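Local structure of transcriptional regulator containing CBS domains (Streptococcus pneumoniae, 6UOF) at residues H13-L18 against N34-F39; K25-L30 against G50-R55; P40-H45 against Q105-V110. The protein is probably a transcriptional regulator, of which this fragment is the paired CBS-domain module, a module that in many relatives senses adenine nucleotides. All blocks are in the same frame, centred on the assembly; numbering follows the deposited sequence. Where two conformers were deposited one is given.

Interaction 1: residues H13-L18 against N34-F39; sequences HEYGFL and NRSSRF. With NA (sodium ion), chain C.
Tyr-15 meets the 34-39 segment at both its polar ends, and the contact illustrates how the carbonyls left at a helix end can be satisfied by a neighbouring loop and bound water. Helix 12-15 ends here; Gly-16 leaves it with positive phi, and glycine fits because the backbone angles would jam a CB against the preceding carbonyl and because Phe-39 CE1 and Asn-34 ND2 lie close by. Tyr-15 OH donates to the backbone O of Arg-38 at 2.7 Å; the acceptor lies in the plane of the tyrosine ring, at its edge, and the bond falls within the carbonyl plane of Arg-38. CB of Tyr-15 points away from 34-39, but with CG anti to the backbone N (chi1 179°) the ring comes back to meet Ser-36, Arg-38 and Phe-39. At the other end, Asn-34 ND2 donates to the carbonyl O of Tyr-15 at 2.9 Å, fairly straight at 158°. That donor sits above the carbonyl plane, while the acceptor lies close to the plane of the asparagine amide. The same oxygen accepts a second bond, from a water that also pairs with Ser-36 OG. This water is one of three on the sodium ion, which is also bound by Asn-34 O at 2.3 Å; another donates to Glu-14 O, and the third meets Ser-36 OG. Phe-39 supplies the apolar side of the contact. Its CD1 packs 3.7 Å from Tyr-15 CE2, the two rings inclined at 59°, and its edge points CE1 at Tyr-15 O, 3.5 Å away. Leu-18 CD1 touches CD2 of the same phenylalanine, whose ring also packs on helix 24-34. Carbonyls of Glu-14 and Tyr-15 are thus served through ion-bound water, and the sodium, bound here by Asn-34 O and three waters, probably polarises those donors.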
loop_
_atom_site.group_PDB
_atom_site.type_symbol
_atom_site.label_atom_id
_atom_site.label_comp_id
_atom_site.label_asym_id
_atom_site.label_seq_id
_atom_site.Cartn_x
_atom_site.Cartn_y
_atom_site.Cartn_z
ATOM N N HIS A 13 -1.291 1.422 -10.600
ATOM C CA HIS A 13 -1.595 0.366 -11.604
ATOM C C HIS A 13 -0.416 -0.591 -11.811
ATOM O O HIS A 13 -0.668 -1.727 -12.256
ATOM C CB HIS A 13 -2.025 0.988 -12.924
ATOM C CG HIS A 13 -0.990 1.888 -13.484
ATOM N ND1 HIS A 13 -0.942 3.234 -13.169
ATOM C CD2 HIS A 13 0.046 1.649 -14.319
ATOM C CE1 HIS A 13 0.077 3.784 -13.803
ATOM N NE2 HIS A 13 0.699 2.834 -14.508
ATOM N N GLU A 14 0.814 -0.154 -11.514
ATOM C CA GLU A 14 2.005 -1.023 -11.694
ATOM C C GLU A 14 2.104 -1.983 -10.509
ATOM O O GLU A 14 2.251 -3.201 -10.731
ATOM C CB GLU A 14 3.304 -0.217 -11.719
ATOM C CG GLU A 14 3.425 0.780 -12.849
ATOM C CD GLU A 14 4.737 1.553 -12.826
ATOM O OE1 GLU A 14 5.643 1.190 -12.027
ATOM O OE2 GLU A 14 4.853 2.534 -13.581
ATOM N N TYR A 15 2.016 -1.436 -9.294
ATOM C CA TYR A 15 2.215 -2.224 -8.054
ATOM C C TYR A 15 0.976 -3.045 -7.686
ATOM O O TYR A 15 1.093 -4.230 -7.277
ATOM C CB TYR A 15 2.576 -1.288 -6.904
ATOM C CG TYR A 15 2.761 -2.047 -5.622
ATOM C CD1 TYR A 15 3.952 -2.680 -5.332
ATOM C CD2 TYR A 15 1.710 -2.186 -4.725
ATOM C CE1 TYR A 15 4.113 -3.417 -4.172
ATOM C CE2 TYR A 15 1.862 -2.911 -3.550
ATOM C CZ TYR A 15 3.068 -3.530 -3.272
ATOM O OH TYR A 15 3.227 -4.263 -2.126
ATOM N N GLY A 16 -0.192 -2.437 -7.836
ATOM C CA GLY A 16 -1.457 -3.083 -7.443
ATOM C C GLY A 16 -2.196 -2.298 -6.377
ATOM O O GLY A 16 -1.572 -1.679 -5.505
ATOM N N PHE A 17 -3.512 -2.377 -6.427
ATOM C CA PHE A 17 -4.340 -1.758 -5.374
ATOM C C PHE A 17 -5.660 -2.507 -5.344
ATOM O O PHE A 17 -6.026 -3.177 -6.318
ATOM C CB PHE A 17 -4.580 -0.266 -5.619
ATOM C CG PHE A 17 -5.462 0.004 -6.810
ATOM C CD1 PHE A 17 -4.955 0.003 -8.104
ATOM C CD2 PHE A 17 -6.814 0.255 -6.632
ATOM C CE1 PHE A 17 -5.788 0.229 -9.188
ATOM C CE2 PHE A 17 -7.645 0.486 -7.719
ATOM C CZ PHE A 17 -7.129 0.469 -8.992
ATOM N N LEU A 18 -6.346 -2.390 -4.212
ATOM C CA LEU A 18 -7.703 -2.973 -4.089
ATOM C C LEU A 18 -8.719 -1.895 -3.742
ATOM O O LEU A 18 -8.337 -0.839 -3.247
ATOM C CB LEU A 18 -7.694 -4.060 -3.018
ATOM C CG LEU A 18 -7.107 -5.377 -3.525
ATOM C CD1 LEU A 18 -6.417 -6.145 -2.437
ATOM C CD2 LEU A 18 -8.148 -6.227 -4.225
ATOM N N ASN A 34 0.513 -10.248 -9.398
ATOM C CA ASN A 34 1.523 -9.189 -9.138
ATOM C C ASN A 34 2.700 -9.676 -8.300
ATOM O O ASN A 34 3.696 -8.938 -8.225
ATOM C CB ASN A 34 0.863 -7.983 -8.470
ATOM C CG ASN A 34 -0.073 -7.226 -9.396
ATOM O OD1 ASN A 34 -0.612 -7.773 -10.360
ATOM N ND2 ASN A 34 -0.267 -5.948 -9.106
ATOM N N ARG A 35 2.571 -10.850 -7.689
ATOM C CA ARG A 35 3.701 -11.420 -6.902
ATOM C C ARG A 35 4.021 -10.502 -5.721
ATOM O O ARG A 35 5.188 -10.426 -5.346
ATOM C CB ARG A 35 4.982 -11.561 -7.735
ATOM C CG ARG A 35 4.814 -12.287 -9.060
ATOM C CD ARG A 35 4.314 -13.709 -8.888
ATOM N NE ARG A 35 4.198 -14.360 -10.178
ATOM C CZ ARG A 35 5.194 -14.955 -10.811
ATOM N NH1 ARG A 35 6.399 -14.989 -10.267
ATOM N NH2 ARG A 35 4.987 -15.504 -11.993
ATOM N N SER A 36 3.003 -9.862 -5.152
ATOM C CA SER A 36 3.094 -8.976 -3.960
ATOM C C SER A 36 1.907 -9.336 -3.067
ATOM O O SER A 36 0.913 -9.839 -3.617
ATOM C CB SER A 36 3.078 -7.509 -4.312
ATOM O OG SER A 36 4.232 -7.120 -5.044
ATOM N N SER A 37 1.979 -9.033 -1.771
ATOM C CA SER A 37 0.863 -9.455 -0.873
ATOM C C SER A 37 0.351 -8.330 0.031
ATOM O O SER A 37 -0.538 -8.610 0.860
ATOM C CB SER A 37 1.279 -10.624 -0.038
ATOM O OG SER A 37 2.367 -10.273 0.795
ATOM N N ARG A 38 0.878 -7.125 -0.095
ATOM C CA ARG A 38 0.430 -5.998 0.752
ATOM C C ARG A 38 0.004 -4.870 -0.179
ATOM O O ARG A 38 0.829 -4.375 -0.957
ATOM C CB ARG A 38 1.519 -5.583 1.732
ATOM C CG ARG A 38 1.944 -6.732 2.631
ATOM C CD ARG A 38 2.864 -6.338 3.760
ATOM N NE ARG A 38 3.110 -7.497 4.601
ATOM C CZ ARG A 38 3.862 -7.495 5.689
ATOM N NH1 ARG A 38 4.447 -6.381 6.094
ATOM N NH2 ARG A 38 4.015 -8.607 6.379
ATOM N N PHE A 39 -1.266 -4.519 -0.099
ATOM C CA PHE A 39 -1.792 -3.497 -1.039
ATOM C C PHE A 39 -2.566 -2.404 -0.331
ATOM O O PHE A 39 -3.272 -2.661 0.656
ATOM C CB PHE A 39 -2.750 -4.118 -2.058
ATOM C CG PHE A 39 -2.126 -5.198 -2.896
ATOM C CD1 PHE A 39 -1.253 -4.876 -3.924
ATOM C CD2 PHE A 39 -2.375 -6.535 -2.654
ATOM C CE1 PHE A 39 -0.655 -5.868 -4.682
ATOM C CE2 PHE A 39 -1.792 -7.522 -3.421
ATOM C CZ PHE A 39 -0.927 -7.190 -4.429
HETATM NA NA NA C . 4.646 -6.918 -8.788
HETATM O O HOH W 1 3.122 -5.885 -10.198
HETATM O O HOH W 2 3.520 -5.654 -7.169
HETATM O O HOH W 3 6.220 -7.873 -7.210
#

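Interaction 2: residues K25-L30 against G50-R55; sequences KDYLDL and GVVTMR
Tyr-27 of helix 24-34 lies against Val-52 and Met-54 (a selenomethionine) in a helix-on-sheet contact within the alpha/beta core of the first CBS domain, an example of one aromatic side chain spanning a strand and the start of the helix that follows it. The closest apolar approach to the strand is from CD1 of Tyr-27 to CG1 of Val-52, 3.8 Å. The other branch of the valine, CG2, sits over one face of the ring, 4.0 Å above its plane and displaced toward the rim. Farther out along the phenol, SE of Met-54 lies at the edge of the Tyr-27 ring, 5.3 Å from its centroid, a Met-aromatic contact through selenium. The methionine chain sets out with CG anti to the backbone N (chi1 -172°), then bends at its next two torsions, and its terminal CE comes to rest 3.9 Å from CE2 of Tyr-27. Leu-28, the next residue on the helix, adds its CD2 against the same selenium, the two side chains crossing at about a right angle.

Around this first shell, the polar end of the tyrosine is fixed by a bond from OH to the backbone O of Ser-37, in the loop before strand 39-42. Leu-18 of strand 18-19 and Phe-39 of strand 39-42, with Ile-66 and Ala-57, also pack against the ring. Thr-53, between Val-52 and Met-54, is the N-cap of helix 54-57: its side chain caps a backbone N in the first turn, and its own N is bonded to OD2 of Asp-56, in the manner of a capping box. The phenol oxygen stands beside this start: OH of Tyr-27 comes within 3.0 Å of the backbone N of Met-54, but at an angle too poor for a hydrogen bond.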
loop_
_atom_site.group_PDB
_atom_site.type_symbol
_atom_site.label_atom_id
_atom_site.label_comp_id
_atom_site.label_asym_id
_atom_site.label_seq_id
_atom_site.Cartn_x
_atom_site.Cartn_y
_atom_site.Cartn_z
ATOM N N LYS A 25 -11.315 -12.895 -2.610
ATOM C CA LYS A 25 -10.960 -13.636 -3.856
ATOM C C LYS A 25 -10.172 -12.697 -4.778
ATOM O O LYS A 25 -9.157 -13.127 -5.362
ATOM C CB LYS A 25 -12.204 -14.142 -4.596
ATOM C CG LYS A 25 -11.919 -14.799 -5.945
ATOM C CD LYS A 25 -13.160 -15.128 -6.754
ATOM C CE LYS A 25 -12.856 -15.561 -8.176
ATOM N NZ LYS A 25 -12.249 -14.466 -8.968
ATOM N N ASP A 26 -10.638 -11.460 -4.931
ATOM C CA ASP A 26 -9.925 -10.480 -5.792
ATOM C C ASP A 26 -8.515 -10.237 -5.249
ATOM O O ASP A 26 -7.577 -10.133 -6.063
ATOM C CB ASP A 26 -10.693 -9.163 -5.886
ATOM C CG ASP A 26 -12.053 -9.284 -6.545
ATOM O OD1 ASP A 26 -12.177 -10.074 -7.489
ATOM O OD2 ASP A 26 -12.976 -8.597 -6.086
ATOM N N TYR A 27 -8.361 -10.154 -3.927
ATOM C CA TYR A 27 -7.023 -9.957 -3.303
ATOM C C TYR A 27 -6.119 -11.155 -3.628
ATOM O O TYR A 27 -4.977 -10.956 -4.107
ATOM C CB TYR A 27 -7.154 -9.772 -1.790
ATOM C CG TYR A 27 -5.864 -9.971 -1.044
ATOM C CD1 TYR A 27 -4.901 -8.978 -0.973
ATOM C CD2 TYR A 27 -5.570 -11.199 -0.483
ATOM C CE1 TYR A 27 -3.703 -9.173 -0.303
ATOM C CE2 TYR A 27 -4.364 -11.418 0.160
ATOM C CZ TYR A 27 -3.421 -10.416 0.227
ATOM O OH TYR A 27 -2.230 -10.615 0.865
ATOM N N LEU A 28 -6.614 -12.374 -3.416
ATOM C CA LEU A 28 -5.784 -13.584 -3.677
ATOM C C LEU A 28 -5.383 -13.638 -5.156
ATOM O O LEU A 28 -4.227 -14.019 -5.443
ATOM C CB LEU A 28 -6.543 -14.840 -3.239
ATOM C CG LEU A 28 -6.819 -14.940 -1.737
ATOM C CD1 LEU A 28 -7.671 -16.159 -1.415
ATOM C CD2 LEU A 28 -5.520 -14.974 -0.938
ATOM N N ASP A 29 -6.286 -13.258 -6.060
ATOM C CA ASP A 29 -5.963 -13.254 -7.509
ATOM C C ASP A 29 -4.871 -12.213 -7.780
ATOM O O ASP A 29 -3.968 -12.493 -8.610
ATOM C CB ASP A 29 -7.206 -12.958 -8.353
ATOM C CG ASP A 29 -8.281 -14.030 -8.307
ATOM O OD1 ASP A 29 -7.964 -15.176 -7.898
ATOM O OD2 ASP A 29 -9.430 -13.716 -8.688
ATOM N N LEU A 30 -4.968 -11.034 -7.156
ATOM C CA LEU A 30 -3.968 -9.957 -7.403
ATOM C C LEU A 30 -2.601 -10.395 -6.866
ATOM O O LEU A 30 -1.576 -10.074 -7.495
ATOM C CB LEU A 30 -4.426 -8.652 -6.749
ATOM C CG LEU A 30 -3.631 -7.419 -7.169
ATOM C CD1 LEU A 30 -3.756 -7.164 -8.660
ATOM C CD2 LEU A 30 -4.059 -6.204 -6.378
ATOM N N GLY A 50 -7.354 1.976 4.116
ATOM C CA GLY A 50 -6.698 0.876 4.835
ATOM C C GLY A 50 -5.666 0.211 3.953
ATOM O O GLY A 50 -5.411 0.679 2.821
ATOM N N VAL A 51 -5.069 -0.844 4.480
ATOM C CA VAL A 51 -4.116 -1.686 3.729
ATOM C C VAL A 51 -4.526 -3.140 3.959
ATOM O O VAL A 51 -5.102 -3.460 5.027
ATOM C CB VAL A 51 -2.665 -1.414 4.164
ATOM C CG1 VAL A 51 -2.174 -0.029 3.765
ATOM C CG2 VAL A 51 -2.452 -1.654 5.650
ATOM N N VAL A 52 -4.283 -3.987 2.986
ATOM C CA VAL A 52 -4.640 -5.422 3.134
ATOM C C VAL A 52 -3.369 -6.251 2.939
ATOM O O VAL A 52 -2.626 -6.030 1.959
ATOM C CB VAL A 52 -5.806 -5.841 2.216
ATOM C CG1 VAL A 52 -5.534 -5.592 0.744
ATOM C CG2 VAL A 52 -6.220 -7.282 2.448
ATOM N N THR A 53 -3.119 -7.137 3.897
ATOM C CA THR A 53 -1.937 -8.039 3.907
ATOM C C THR A 53 -2.415 -9.485 3.959
ATOM O O THR A 53 -3.596 -9.744 4.158
ATOM C CB THR A 53 -1.055 -7.749 5.126
ATOM O OG1 THR A 53 -1.743 -8.238 6.283
ATOM C CG2 THR A 53 -0.756 -6.273 5.272
HETATM N N MSE A 54 -1.492 -10.430 3.802
HETATM C CA MSE A 54 -1.872 -11.827 3.822
HETATM C C MSE A 54 -2.323 -12.211 5.235
HETATM O O MSE A 54 -3.191 -13.068 5.395
HETATM C CB MSE A 54 -0.730 -12.711 3.316
HETATM C CG MSE A 54 -1.132 -14.156 3.140
HETATM SE SE MSE A 54 -2.534 -14.524 1.829
HETATM C CE MSE A 54 -1.576 -14.129 0.179
ATOM N N ARG A 55 -1.744 -11.579 6.266
ATOM C CA ARG A 55 -2.219 -11.823 7.627
ATOM C C ARG A 55 -3.698 -11.425 7.742
ATOM O O ARG A 55 -4.467 -12.105 8.420
ATOM C CB ARG A 55 -1.384 -11.030 8.639
ATOM C CG ARG A 55 -1.905 -11.083 10.069
ATOM C CD ARG A 55 -1.006 -10.372 11.068
ATOM N NE ARG A 55 -1.198 -8.924 11.131
ATOM C CZ ARG A 55 -1.838 -8.272 12.107
ATOM N NH1 ARG A 55 -2.356 -8.924 13.136
ATOM N NH2 ARG A 55 -1.944 -6.955 12.056
#

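Interaction 3: residues P40-H45 against Q105-V110; sequences PVINQH and QTLLGV
Strands 40-42 and 107-110 face each other from different sheets, running nearly antiparallel at 166° with axes 9.1 Å apart at closest approach, and no hydrogen bond joins the two segments. Between the strands it is side chains that meet. Leu-107 stands at the middle, and its two methyls divide the work: CD2 meets CG of Pro-40 at 3.7 Å, while CD1 lies against CB and CG of the same ring. Ile-42 comes from farther along its strand, its CG2 branch reaching CB of Leu-107 at 3.6 Å. Beyond Leu-107, Val-110 applies CG1 to CD of Pro-40 (3.8 Å), so the proline ring touches both residues. Each of these pairs crosses at about a right angle. At the far end, CG2 of Thr-106 approaches the carbonyl O of His-45, the residue that ends an Asx turn in which its N donates to Asn-43 OD1. Leu-108 and Gly-109 form a classic beta bulge opposite Val-100. One segment belongs to the first CBS repeat and the other to the second, and this apolar sheet-to-sheet packing is characteristic of the interface within a CBS pair, or Bateman module.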
loop_
_atom_site.group_PDB
_atom_site.type_symbol
_atom_site.label_atom_id
_atom_site.label_comp_id
_atom_site.label_asym_id
_atom_site.label_seq_id
_atom_site.Cartn_x
_atom_site.Cartn_y
_atom_site.Cartn_z
ATOM N N PRO A 40 -2.505 -1.147 -0.840
ATOM C CA PRO A 40 -3.389 -0.096 -0.339
ATOM C C PRO A 40 -4.814 -0.379 -0.812
ATOM O O PRO A 40 -5.030 -0.952 -1.867
ATOM C CB PRO A 40 -2.847 1.173 -0.998
ATOM C CG PRO A 40 -2.232 0.682 -2.309
ATOM C CD PRO A 40 -1.664 -0.686 -1.967
ATOM N N VAL A 41 -5.766 0.086 -0.010
ATOM C CA VAL A 41 -7.214 -0.050 -0.325
ATOM C C VAL A 41 -7.840 1.338 -0.429
ATOM O O VAL A 41 -7.626 2.155 0.471
ATOM C CB VAL A 41 -7.934 -0.867 0.755
ATOM C CG1 VAL A 41 -9.362 -1.111 0.324
ATOM C CG2 VAL A 41 -7.221 -2.183 1.037
ATOM N N ILE A 42 -8.599 1.551 -1.505
ATOM C CA ILE A 42 -9.269 2.866 -1.703
ATOM C C ILE A 42 -10.789 2.728 -1.668
ATOM O O ILE A 42 -11.332 1.687 -2.023
ATOM C CB ILE A 42 -8.834 3.520 -3.025
ATOM C CG1 ILE A 42 -9.178 2.659 -4.245
ATOM C CG2 ILE A 42 -7.372 3.907 -2.961
ATOM C CD1 ILE A 42 -8.984 3.348 -5.589
ATOM N N ASN A 43 -11.433 3.822 -1.290
ATOM C CA ASN A 43 -12.908 3.868 -1.383
ATOM C C ASN A 43 -13.300 4.464 -2.742
ATOM O O ASN A 43 -12.417 4.729 -3.595
ATOM C CB ASN A 43 -13.525 4.605 -0.192
ATOM C CG ASN A 43 -13.191 6.080 -0.147
ATOM O OD1 ASN A 43 -12.664 6.632 -1.111
ATOM N ND2 ASN A 43 -13.522 6.730 0.957
ATOM N N GLN A 44 -14.600 4.683 -2.933
ATOM C CA GLN A 44 -15.118 5.170 -4.242
ATOM C C GLN A 44 -14.748 6.648 -4.482
ATOM O O GLN A 44 -15.021 7.138 -5.597
ATOM C CB GLN A 44 -16.629 4.963 -4.339
ATOM C CG GLN A 44 -17.434 5.806 -3.359
ATOM C CD GLN A 44 -18.915 5.528 -3.450
ATOM O OE1 GLN A 44 -19.521 5.472 -4.524
ATOM N NE2 GLN A 44 -19.550 5.395 -2.296
ATOM N N HIS A 45 -14.139 7.312 -3.499
ATOM C CA HIS A 45 -13.614 8.701 -3.614
ATOM C C HIS A 45 -12.096 8.654 -3.863
ATOM O O HIS A 45 -11.465 9.714 -3.890
ATOM C CB HIS A 45 -13.938 9.490 -2.348
ATOM C CG HIS A 45 -15.385 9.463 -2.016
ATOM N ND1 HIS A 45 -16.296 10.240 -2.685
ATOM C CD2 HIS A 45 -16.080 8.733 -1.110
ATOM C CE1 HIS A 45 -17.500 9.997 -2.203
ATOM N NE2 HIS A 45 -17.394 9.078 -1.239
ATOM N N GLN A 105 -5.425 12.887 0.463
ATOM C CA GLN A 105 -5.375 11.465 0.901
ATOM C C GLN A 105 -5.804 10.486 -0.196
ATOM O O GLN A 105 -5.968 9.295 0.105
ATOM C CB GLN A 105 -6.144 11.264 2.212
ATOM C CG GLN A 105 -5.786 12.296 3.275
ATOM C CD GLN A 105 -4.320 12.260 3.624
ATOM O OE1 GLN A 105 -3.837 11.297 4.210
ATOM N NE2 GLN A 105 -3.594 13.316 3.290
ATOM N N THR A 106 -5.898 10.930 -1.454
ATOM C CA THR A 106 -6.183 9.974 -2.559
ATOM C C THR A 106 -4.886 9.269 -2.990
ATOM O O THR A 106 -3.768 9.848 -2.866
ATOM C CB THR A 106 -6.875 10.656 -3.749
ATOM O OG1 THR A 106 -6.033 11.704 -4.241
ATOM C CG2 THR A 106 -8.244 11.192 -3.380
ATOM N N LEU A 107 -5.034 8.033 -3.453
ATOM C CA LEU A 107 -3.869 7.162 -3.759
ATOM C C LEU A 107 -3.126 7.552 -5.044
ATOM O O LEU A 107 -3.765 7.677 -6.097
ATOM C CB LEU A 107 -4.355 5.716 -3.878
ATOM C CG LEU A 107 -3.259 4.666 -4.077
ATOM C CD1 LEU A 107 -2.348 4.580 -2.862
ATOM C CD2 LEU A 107 -3.868 3.316 -4.376
ATOM N N LEU A 108 -1.797 7.614 -4.936
ATOM C CA LEU A 108 -0.883 7.764 -6.093
ATOM C C LEU A 108 -0.190 6.426 -6.365
ATOM O O LEU A 108 0.061 6.097 -7.541
ATOM C CB LEU A 108 0.153 8.845 -5.793
ATOM C CG LEU A 108 -0.386 10.272 -5.759
ATOM C CD1 LEU A 108 0.673 11.213 -5.225
ATOM C CD2 LEU A 108 -0.872 10.693 -7.135
ATOM N N GLY A 109 0.187 5.699 -5.317
ATOM C CA GLY A 109 0.930 4.447 -5.521
ATOM C C GLY A 109 1.555 4.017 -4.224
ATOM O O GLY A 109 0.985 4.298 -3.160
ATOM N N VAL A 110 2.703 3.356 -4.305
ATOM C CA VAL A 110 3.373 2.856 -3.072
ATOM C C VAL A 110 4.880 3.022 -3.175
ATOM O O VAL A 110 5.422 3.141 -4.289
ATOM C CB VAL A 110 3.077 1.366 -2.835
ATOM C CG1 VAL A 110 1.598 1.038 -2.848
ATOM C CG2 VAL A 110 3.846 0.473 -3.801
#

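How the interactions relate
From the N terminus, the chain leaves helix 12-15, passes through helix 24-34 and returns at residues 34-39, where interaction 1 closes the first loop. Interaction 2 opens inside that loop, at 25-30, and closes beyond it at 50-55, so the two cross; they meet where Leu-18 packs on Val-52 and where strand 39-42 pairs with strand 48-52. Interaction 3 starts at 40-45, after interaction 1 has closed, also crosses interaction 2, and ends some sixty residues later. The first two lie within one CBS repeat, while the third joins it to the second. Strand 18-19 pairs with strand 39-42, and Tyr-15 packs on Val-110, linking interactions 1 and 3.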